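Long-range contacts in putative secreted cellulose-binding protein (Streptomyces coelicolor, PDB 4OY8), which probably cleaves cellulose oxidatively as a copper-dependent lytic polysaccharide monooxygenase of family AA10: residues Ala8-Gly13 with Cys180-Phe185; Asp97-Leu102 with Asn148-Val153. All coordinates share one frame; numbering follows the deposited sequence.

Contact 1 (Ala8-Gly13 with Cys180-Phe185); sequences ASRNYG and CSDVDF. With ZN (zinc ion), chain B.
Arg10 and Asp182 form a side-on, two-pronged salt bridge that joins the start of helix 10-18 to the last strand of the chain. NE of Arg10 gives its hydrogen to OD1 of Asp182 at 2.8 Å, while NH2 of Arg10 reaches OD2 of the same carboxylate at 2.9 Å in the straighter bond. Each oxygen uses its syn lone pair, and the two flat groups lie only 14° apart, so the pairing is nearly coplanar. The extended run of Arg10 from CG to NE carries the guanidinium past Cys180, whose CB lies over one of its faces; NH1 hydrogen-bonds to Leu83 O and the group also makes a cation-pi contact with Trp89, so its rotation is fixed from several directions.

Backbone atoms add a second tie. Arg10 N donates to Cys180 O at 2.9 Å, and the same oxygen receives a CA-H...O contact from Ser9 CA at 3.2 Å. Two waters lie between the segments: one bridges Ala8 O and Asp182 N, accepting from the latter, and the other lies within bonding distance of both Ala8 O and Asp182 O.

Ser9 is the N-cap of the helix. Its chi1 of 66° sets OG between the backbone N and the carbonyl carbon, where it accepts from Tyr12 N at 3.2 Å and is also hydrogen-bonded to Ser3 OG. Farther along the strand, both carboxylate oxygens of Asp184 chelate a zinc ion.

Strand 175-184 pairs with strand 161-170, whose Val163 touches Arg10, Cys180 and Asp182; the Cys180-Cys70 disulfide ties in a loop, and strand 2-6 packs against Tyr12 and Ser181.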
loop_
_atom_site.group_PDB
_atom_site.type_symbol
_atom_site.label_atom_id
_atom_site.label_comp_id
_atom_site.label_asym_id
_atom_site.label_seq_id
_atom_site.Cartn_x
_atom_site.Cartn_y
_atom_site.Cartn_z
ATOM N N ALA A 8 -3.871 -6.523 -3.064
ATOM C CA ALA A 8 -4.404 -5.179 -3.201
ATOM C C ALA A 8 -3.957 -4.247 -2.096
ATOM O O ALA A 8 -4.014 -4.614 -0.926
ATOM C CB ALA A 8 -5.910 -5.203 -3.249
ATOM N N SER A 9 -3.544 -3.037 -2.469
ATOM C CA SER A 9 -3.287 -1.984 -1.491
ATOM C C SER A 9 -4.561 -1.613 -0.738
ATOM O O SER A 9 -5.659 -2.016 -1.105
ATOM C CB SER A 9 -2.734 -0.753 -2.188
ATOM O OG SER A 9 -3.718 -0.199 -3.054
ATOM N N ARG A 10 -4.414 -0.862 0.353
ATOM C CA ARG A 10 -5.579 -0.561 1.174
ATOM C C ARG A 10 -6.678 0.144 0.376
ATOM O O ARG A 10 -7.840 -0.265 0.425
ATOM C CB ARG A 10 -5.178 0.264 2.388
ATOM C CG ARG A 10 -4.436 -0.544 3.422
ATOM C CD ARG A 10 -4.154 0.217 4.719
ATOM N NE ARG A 10 -3.607 -0.717 5.696
ATOM C CZ ARG A 10 -3.167 -0.393 6.894
ATOM N NH1 ARG A 10 -3.138 0.860 7.294
ATOM N NH2 ARG A 10 -2.711 -1.366 7.684
ATOM N N ASN A 11 -6.314 1.206 -0.345
ATOM C CA ASN A 11 -7.332 1.953 -1.078
ATOM C C ASN A 11 -7.767 1.261 -2.351
ATOM O O ASN A 11 -8.949 1.310 -2.696
ATOM C CB ASN A 11 -6.970 3.430 -1.283
ATOM C CG ASN A 11 -5.774 3.649 -2.194
ATOM O OD1 ASN A 11 -4.813 2.875 -2.197
ATOM N ND2 ASN A 11 -5.817 4.728 -2.942
ATOM N N TYR A 12 -6.840 0.605 -3.047
ATOM C CA TYR A 12 -7.257 -0.163 -4.224
ATOM C C TYR A 12 -8.224 -1.272 -3.835
ATOM O O TYR A 12 -9.235 -1.472 -4.493
ATOM C CB TYR A 12 -6.081 -0.735 -5.000
ATOM C CG TYR A 12 -6.518 -1.434 -6.271
ATOM C CD1 TYR A 12 -6.815 -0.709 -7.428
ATOM C CD2 TYR A 12 -6.705 -2.811 -6.325
ATOM C CE1 TYR A 12 -7.247 -1.329 -8.586
ATOM C CE2 TYR A 12 -7.135 -3.425 -7.488
ATOM C CZ TYR A 12 -7.412 -2.675 -8.621
ATOM O OH TYR A 12 -7.826 -3.268 -9.787
ATOM N N GLY A 13 -7.935 -1.954 -2.738
ATOM C CA GLY A 13 -8.827 -3.007 -2.261
ATOM C C GLY A 13 -10.186 -2.482 -1.843
ATOM O O GLY A 13 -11.211 -3.076 -2.172
ATOM N N CYS A 180 0.622 0.437 1.005
ATOM C CA CYS A 180 0.409 -0.574 2.033
ATOM C C CYS A 180 -0.579 -1.629 1.552
ATOM O O CYS A 180 -1.669 -1.256 1.124
ATOM C CB CYS A 180 -0.178 0.042 3.295
ATOM S SG CYS A 180 0.978 1.001 4.225
ATOM N N SER A 181 -0.223 -2.911 1.677
ATOM C CA SER A 181 -1.118 -4.013 1.402
ATOM C C SER A 181 -1.210 -4.914 2.614
ATOM O O SER A 181 -0.204 -5.493 3.043
ATOM C CB SER A 181 -0.622 -4.852 0.236
ATOM O OG SER A 181 -0.542 -4.062 -0.947
ATOM N N ASP A 182 -2.411 -5.074 3.161
ATOM C CA ASP A 182 -2.594 -5.986 4.293
ATOM C C ASP A 182 -2.645 -7.411 3.797
ATOM O O ASP A 182 -3.401 -7.732 2.888
ATOM C CB ASP A 182 -3.864 -5.618 5.048
ATOM C CG ASP A 182 -3.795 -4.225 5.619
ATOM O OD1 ASP A 182 -4.413 -3.311 5.026
ATOM O OD2 ASP A 182 -3.091 -4.037 6.626
ATOM N N VAL A 183 -1.847 -8.275 4.401
ATOM C CA VAL A 183 -1.746 -9.661 3.938
ATOM C C VAL A 183 -1.818 -10.641 5.111
ATOM O O VAL A 183 -1.606 -10.280 6.261
ATOM C CB VAL A 183 -0.440 -9.932 3.137
ATOM C CG1 VAL A 183 -0.383 -9.047 1.906
ATOM C CG2 VAL A 183 0.799 -9.794 4.002
ATOM N N ASP A 184 -2.164 -11.882 4.806
ATOM C CA ASP A 184 -2.238 -12.939 5.777
ATOM C C ASP A 184 -1.413 -14.106 5.267
ATOM O O ASP A 184 -1.746 -14.712 4.263
ATOM C CB ASP A 184 -3.693 -13.350 6.000
ATOM C CG ASP A 184 -3.910 -14.193 7.221
ATOM O OD1 ASP A 184 -2.980 -14.779 7.793
ATOM O OD2 ASP A 184 -5.100 -14.276 7.665
ATOM N N PHE A 185 -0.296 -14.391 5.947
ATOM C CA PHE A 185 0.562 -15.532 5.585
ATOM C C PHE A 185 0.034 -16.864 6.102
ATOM O O PHE A 185 0.574 -17.932 5.772
ATOM C CB PHE A 185 1.982 -15.322 6.106
ATOM C CG PHE A 185 2.778 -14.312 5.318
ATOM C CD1 PHE A 185 3.494 -14.674 4.178
ATOM C CD2 PHE A 185 2.837 -13.006 5.729
ATOM C CE1 PHE A 185 4.229 -13.733 3.470
ATOM C CE2 PHE A 185 3.562 -12.050 5.020
ATOM C CZ PHE A 185 4.271 -12.414 3.887
HETATM ZN ZN ZN B . -4.461 -15.373 9.367
HETATM O O HOH W 1 -4.498 -3.861 1.710
HETATM O O HOH W 2 -4.119 -7.025 0.312
HETATM O O HOH W 3 -4.495 -13.711 10.497
#

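Contact 2 (Asp97-Leu102 with Asn148-Val153); sequences DFTVKL and NYEIPV. With ZN (zinc ion), chain I.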
loop_
_atom_site.group_PDB
_atom_site.type_symbol
_atom_site.label_atom_id
_atom_site.label_comp_id
_atom_site.label_asym_id
_atom_site.label_seq_id
_atom_site.Cartn_x
_atom_site.Cartn_y
_atom_site.Cartn_z
ATOM N N ASP A 97 6.250 -17.123 -0.678
ATOM C CA ASP A 97 6.679 -16.505 -1.924
ATOM C C ASP A 97 5.426 -15.968 -2.599
ATOM O O ASP A 97 4.465 -16.707 -2.801
ATOM C CB ASP A 97 7.346 -17.516 -2.847
ATOM C CG ASP A 97 8.561 -18.189 -2.237
ATOM O OD1 ASP A 97 9.225 -17.569 -1.367
ATOM O OD2 ASP A 97 8.825 -19.327 -2.649
ATOM N N PHE A 98 5.430 -14.697 -2.928
ATOM C CA PHE A 98 4.274 -14.085 -3.539
ATOM C C PHE A 98 4.740 -12.993 -4.493
ATOM O O PHE A 98 5.847 -12.453 -4.353
ATOM C CB PHE A 98 3.295 -13.524 -2.494
ATOM C CG PHE A 98 3.864 -12.440 -1.616
ATOM C CD1 PHE A 98 4.636 -12.769 -0.509
ATOM C CD2 PHE A 98 3.633 -11.095 -1.897
ATOM C CE1 PHE A 98 5.181 -11.777 0.299
ATOM C CE2 PHE A 98 4.156 -10.116 -1.085
ATOM C CZ PHE A 98 4.938 -10.450 0.008
ATOM N N THR A 99 3.880 -12.636 -5.449
ATOM C CA THR A 99 4.180 -11.596 -6.422
ATOM C C THR A 99 3.459 -10.316 -6.060
ATOM O O THR A 99 2.245 -10.302 -5.799
ATOM C CB THR A 99 3.780 -12.031 -7.833
ATOM O OG1 THR A 99 4.503 -13.205 -8.170
ATOM C CG2 THR A 99 4.061 -10.948 -8.874
ATOM N N VAL A 100 4.205 -9.227 -5.959
ATOM C CA VAL A 100 3.605 -7.894 -5.872
ATOM C C VAL A 100 3.394 -7.379 -7.281
ATOM O O VAL A 100 4.350 -7.225 -8.045
ATOM C CB VAL A 100 4.487 -6.923 -5.050
ATOM C CG1 VAL A 100 3.890 -5.520 -5.044
ATOM C CG2 VAL A 100 4.635 -7.428 -3.619
ATOM N N LYS A 101 2.139 -7.140 -7.630
ATOM C CA LYS A 101 1.754 -6.738 -8.959
ATOM C C LYS A 101 1.198 -5.316 -8.907
ATOM O O LYS A 101 0.265 -5.027 -8.153
ATOM C CB LYS A 101 0.673 -7.683 -9.504
ATOM C CG LYS A 101 1.018 -9.156 -9.497
ATOM C CD LYS A 101 -0.003 -10.081 -10.167
ATOM C CE LYS A 101 0.540 -11.508 -10.267
ATOM N NZ LYS A 101 -0.464 -12.465 -10.802
ATOM N N LEU A 102 1.817 -4.429 -9.671
ATOM C CA LEU A 102 1.328 -3.079 -9.843
ATOM C C LEU A 102 0.778 -2.849 -11.228
ATOM O O LEU A 102 1.294 -3.356 -12.211
ATOM C CB LEU A 102 2.462 -2.097 -9.642
ATOM C CG LEU A 102 3.041 -2.035 -8.260
ATOM C CD1 LEU A 102 4.258 -2.943 -8.162
ATOM C CD2 LEU A 102 3.370 -0.600 -7.878
ATOM N N ASN A 148 2.045 -2.973 -16.441
ATOM C CA ASN A 148 2.078 -3.794 -15.238
ATOM C C ASN A 148 3.514 -4.098 -14.863
ATOM O O ASN A 148 4.366 -4.268 -15.742
ATOM C CB ASN A 148 1.304 -5.091 -15.471
ATOM C CG ASN A 148 -0.153 -4.833 -15.784
ATOM O OD1 ASN A 148 -0.959 -4.597 -14.891
ATOM N ND2 ASN A 148 -0.491 -4.846 -17.065
ATOM N N TYR A 149 3.781 -4.119 -13.557
ATOM C CA TYR A 149 5.092 -4.497 -13.024
ATOM C C TYR A 149 4.889 -5.594 -11.997
ATOM O O TYR A 149 3.985 -5.488 -11.181
ATOM C CB TYR A 149 5.818 -3.320 -12.332
ATOM C CG TYR A 149 5.758 -2.018 -13.113
ATOM C CD1 TYR A 149 6.455 -1.855 -14.305
ATOM C CD2 TYR A 149 5.010 -0.948 -12.650
ATOM C CE1 TYR A 149 6.373 -0.663 -15.008
ATOM C CE2 TYR A 149 4.934 0.235 -13.347
ATOM C CZ TYR A 149 5.584 0.369 -14.543
ATOM O OH TYR A 149 5.482 1.561 -15.249
ATOM N N GLU A 150 5.743 -6.620 -12.019
ATOM C CA GLU A 150 5.693 -7.714 -11.070
ATOM C C GLU A 150 7.018 -7.832 -10.324
ATOM O O GLU A 150 8.098 -7.850 -10.953
ATOM C CB GLU A 150 5.383 -9.044 -11.787
ATOM C CG GLU A 150 3.967 -9.082 -12.338
ATOM C CD GLU A 150 3.499 -10.447 -12.802
ATOM O OE1 GLU A 150 4.229 -11.437 -12.647
ATOM O OE2 GLU A 150 2.364 -10.521 -13.292
ATOM N N ILE A 151 6.920 -7.909 -9.005
ATOM C CA ILE A 151 8.069 -8.133 -8.142
ATOM C C ILE A 151 7.893 -9.496 -7.472
ATOM O O ILE A 151 7.000 -9.658 -6.670
ATOM C CB ILE A 151 8.248 -7.054 -7.054
ATOM C CG1 ILE A 151 8.244 -5.646 -7.656
ATOM C CG2 ILE A 151 9.551 -7.300 -6.298
ATOM C CD1 ILE A 151 7.367 -4.678 -6.939
ATOM N N PRO A 152 8.757 -10.468 -7.796
ATOM C CA PRO A 152 8.654 -11.782 -7.144
ATOM C C PRO A 152 9.348 -11.753 -5.797
ATOM O O PRO A 152 10.587 -11.679 -5.727
ATOM C CB PRO A 152 9.358 -12.730 -8.121
ATOM C CG PRO A 152 10.364 -11.855 -8.816
ATOM C CD PRO A 152 9.788 -10.456 -8.850
ATOM N N VAL A 153 8.556 -11.767 -4.735
ATOM C CA VAL A 153 9.051 -11.632 -3.365
ATOM C C VAL A 153 9.148 -13.024 -2.753
ATOM O O VAL A 153 8.295 -13.887 -2.975
ATOM C CB VAL A 153 8.106 -10.717 -2.513
ATOM C CG1 VAL A 153 8.580 -10.607 -1.061
ATOM C CG2 VAL A 153 8.027 -9.330 -3.138
HETATM ZN ZN ZN I . -2.943 -4.295 -14.963
HETATM O O HOH W 4 -3.639 -5.231 -16.685
HETATM O O HOH W 5 -3.914 -5.214 -13.434
#
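Strands 97-104 and 148-154 are antiparallel neighbours in the three-stranded sheet of this immunoglobulin-like (E-set) LPMO core, and residues Phe98-Leu102 and Tyr149-Val153 pair in regular register. Phe98-Val153, Val100-Ile151 and Leu102-Tyr149 are hydrogen-bonded pairs, each with two N-H...O bonds of 2.8 to 3.0 Å between backbone N and O atoms. Thr99-Pro152 and Lys101-Glu150 are the non-hydrogen-bonded pairs between them.

The side chains of the hydrogen-bonded pairs share the buried face. Val153 CB sits over the face of the Phe98 ring, 4.2 Å from its centroid, in a CH-pi contact; chi1 of 61° puts CG of Phe98 between the backbone N and the carbonyl carbon, and the ring comes alongside Val153. Val153 CG2 touches Val100 CG2 at 3.9 Å, and Ile151 CD1 meets Leu102 CD1 at 3.8 Å. The Tyr149 ring turns its edge to Leu102 CB. With an alanine in place of Phe98, Val153 CB would probably lose its aromatic partner and a gap would open toward Val164 of strand 161-170.

On the other face Thr99 CG2 packs on Glu150 CB, and Lys101 runs alongside Glu150 with NZ 4.2 Å from OE2. At the start of strand 148-154 Asn148 OD1 binds a zinc ion at 2.0 Å, with two waters and His103.

The chemistry is thus two-sided: a mainly apolar, buried face, and a more exposed face of mixed character where Lys101, which also touches Asp6, and Glu150 probably attract each other without forming a salt bridge.

Overall arrangement
The centres of the two contacts lie about 13 Å apart, that of contact 1 about 6 Å from the centre of the molecule and that of contact 2 about 13 Å from it. Along the sequence the order is 8-13, 97-102, 148-153, 180-185, so contact 1 brings together near-terminal parts of the chain and contact 2 falls wholly between its halves. Their strands belong to different sheets: 97-104 and 148-154 to the three-stranded one with 2-6, and 175-184 to the mixed one with 161-170, while residues 8-13 lead into helix 10-18. Phe185 CZ meets Phe98 CE1 at 3.8 Å, bridging the two contacts. Strand 161-170 packs on Phe98, Val100 and Leu102 as well as Arg10 and Asp182, so this strand lies against both contacts.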